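PDB 1O4T: oxalate-binding protein from Thermotoga maritima, which binds oxalate together with a manganese ion as a homodimeric cupin, and is a putative oxalate decarboxylase. Local coordinates for residues A56-R61 with A128-L133. Residues are numbered along the deposited sequence; the frame is centred on the assembly and turned at random.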
loop_
_atom_site.group_PDB
_atom_site.type_symbol
_atom_site.label_atom_id
_atom_site.label_comp_id
_atom_site.label_asym_id
_atom_site.label_seq_id
_atom_site.Cartn_x
_atom_site.Cartn_y
_atom_site.Cartn_z
ATOM N N ALA A 56 6.811 -3.820 11.145
ATOM C CA ALA A 56 7.245 -3.318 9.840
ATOM C C ALA A 56 8.173 -2.152 10.119
ATOM O O ALA A 56 7.989 -1.421 11.097
ATOM C CB ALA A 56 6.065 -2.872 9.012
ATOM N N ARG A 57 9.210 -2.001 9.321
ATOM C CA ARG A 57 10.154 -0.942 9.574
ATOM C C ARG A 57 10.056 0.227 8.584
ATOM O O ARG A 57 10.689 1.262 8.818
ATOM C CB ARG A 57 11.585 -1.499 9.678
ATOM C CG ARG A 57 12.323 -1.748 8.365
ATOM C CD ARG A 57 13.823 -2.049 8.588
ATOM N NE ARG A 57 14.543 -2.408 7.372
ATOM C CZ ARG A 57 14.920 -1.544 6.429
ATOM N NH1 ARG A 57 14.689 -0.241 6.544
ATOM N NH2 ARG A 57 15.555 -1.985 5.366
ATOM N N LEU A 58 9.281 0.061 7.504
ATOM C CA LEU A 58 9.064 1.101 6.504
ATOM C C LEU A 58 7.653 1.050 5.922
ATOM O O LEU A 58 7.191 -0.012 5.525
ATOM C CB LEU A 58 10.038 0.923 5.324
ATOM C CG LEU A 58 10.004 2.038 4.262
ATOM C CD1 LEU A 58 10.579 3.326 4.846
ATOM C CD2 LEU A 58 10.773 1.622 3.045
ATOM N N PHE A 59 7.006 2.210 5.834
ATOM C CA PHE A 59 5.753 2.365 5.118
ATOM C C PHE A 59 5.829 3.754 4.476
ATOM O O PHE A 59 5.568 4.755 5.130
ATOM C CB PHE A 59 4.535 2.193 6.036
ATOM C CG PHE A 59 3.234 2.081 5.298
ATOM C CD1 PHE A 59 2.617 3.210 4.788
ATOM C CD2 PHE A 59 2.667 0.852 5.031
ATOM C CE1 PHE A 59 1.427 3.142 4.061
ATOM C CE2 PHE A 59 1.487 0.759 4.276
ATOM C CZ PHE A 59 0.868 1.926 3.776
ATOM N N ALA A 60 6.239 3.808 3.201
ATOM C CA ALA A 60 6.627 5.049 2.575
ATOM C C ALA A 60 6.124 5.144 1.174
ATOM O O ALA A 60 5.905 4.131 0.516
ATOM C CB ALA A 60 8.118 5.167 2.544
ATOM N N ARG A 61 5.947 6.378 0.726
ATOM C CA ARG A 61 5.615 6.669 -0.662
ATOM C C ARG A 61 6.876 7.206 -1.349
ATOM O O ARG A 61 7.499 8.190 -0.853
ATOM C CB ARG A 61 4.504 7.706 -0.735
ATOM C CG ARG A 61 3.914 7.860 -2.101
ATOM C CD ARG A 61 2.877 8.970 -2.241
ATOM N NE ARG A 61 2.457 9.065 -3.650
ATOM C CZ ARG A 61 1.357 9.688 -4.086
ATOM N NH1 ARG A 61 0.538 10.305 -3.236
ATOM N NH2 ARG A 61 1.071 9.694 -5.385
ATOM N N ALA A 128 6.064 1.609 -0.586
ATOM C CA ALA A 128 7.055 0.606 -0.150
ATOM C C ALA A 128 6.805 0.244 1.296
ATOM O O ALA A 128 6.732 1.129 2.149
ATOM C CB ALA A 128 8.440 1.131 -0.332
ATOM N N VAL A 129 6.707 -1.051 1.583
ATOM C CA VAL A 129 6.440 -1.526 2.915
ATOM C C VAL A 129 7.442 -2.651 3.249
ATOM O O VAL A 129 7.521 -3.628 2.545
ATOM C CB VAL A 129 5.016 -2.117 3.039
ATOM C CG1 VAL A 129 4.650 -2.277 4.501
ATOM C CG2 VAL A 129 4.026 -1.212 2.370
ATOM N N ILE A 130 8.197 -2.513 4.325
ATOM C CA ILE A 130 9.151 -3.548 4.694
ATOM C C ILE A 130 8.615 -4.221 5.945
ATOM O O ILE A 130 8.377 -3.543 6.918
ATOM C CB ILE A 130 10.547 -2.951 4.923
ATOM C CG1 ILE A 130 11.047 -2.294 3.636
ATOM C CG2 ILE A 130 11.531 -4.046 5.360
ATOM C CD1 ILE A 130 12.373 -1.481 3.805
ATOM N N ILE A 131 8.443 -5.541 5.904
ATOM C CA ILE A 131 7.878 -6.284 7.007
ATOM C C ILE A 131 8.949 -7.242 7.534
ATOM O O ILE A 131 9.600 -7.987 6.770
ATOM C CB ILE A 131 6.581 -6.993 6.545
ATOM C CG1 ILE A 131 5.521 -5.930 6.158
ATOM C CG2 ILE A 131 6.054 -7.900 7.599
ATOM C CD1 ILE A 131 4.146 -6.461 5.778
ATOM N N LEU A 132 9.114 -7.197 8.849
ATOM C CA LEU A 132 10.179 -7.894 9.524
ATOM C C LEU A 132 9.961 -9.408 9.651
ATOM O O LEU A 132 8.859 -9.864 9.956
ATOM C CB LEU A 132 10.432 -7.258 10.894
ATOM C CG LEU A 132 10.807 -5.767 10.820
ATOM C CD1 LEU A 132 11.146 -5.230 12.204
ATOM C CD2 LEU A 132 11.967 -5.507 9.850
ATOM N N LEU A 133 11.068 -10.126 9.398
ATOM C CA LEU A 133 11.266 -11.600 9.403
ATOM C C LEU A 133 10.678 -12.395 8.221
ATOM O O LEU A 133 11.454 -12.896 7.378
ATOM C CB LEU A 133 10.893 -12.190 10.743
ATOM C CG LEU A 133 11.521 -11.447 11.930
ATOM C CD1 LEU A 133 11.545 -12.377 13.066
ATOM C CD2 LEU A 133 12.914 -10.882 11.690
ATOM O OXT LEU A 133 9.454 -12.556 8.055
#
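Leu58 and Ile130 face each other across two neighbouring antiparallel strands of the cupin double-stranded beta-helix, in the wall of the oxalate pocket. Ala60 and Ala128 form a hydrogen-bonded pair: Ala60 N donates to Ala128 O at 2.9 Å, and Ala128 N returns a bond to Ala60 O at 2.8 Å. Ile130 N then binds Leu58 O at 3.0 Å. Between Ala56 and Leu58 the register slips by one residue, a beta bulge at Arg57. Here Arg57 N takes over and donates to Ile130 O at 3.0 Å, while Leu58 N is buried without a partner.

Leu58, Ala60, Ala128 and Ile130 point into the barrel. Ile130 CD1 lies 3.6 Å from Leu58 CD2, and both residues touch the oxalate. Ile130 CG1 is anti to its carbonyl carbon (chi1 -61°), beside Leu58 CB. Ile130 CD1 also sits over one face of the Arg57 guanidinium, offset toward its rim and 3.6 Å from Arg57 NH2. Arg57 NE forms a salt bridge with Glu78. Ala56, Phe59, Val129 and Ile131 occupy the other face. Phe59 CD2 meets Val129 CG2 at 3.6 Å, the two side chains lying side by side, and Phe59 packs on Ile81 of the second subunit.

The strand pair thus gives the oxalate an apolar wall, with Ile130 also packed against the manganese ligands His75 and Glu80, and turns its other face toward the dimer interface.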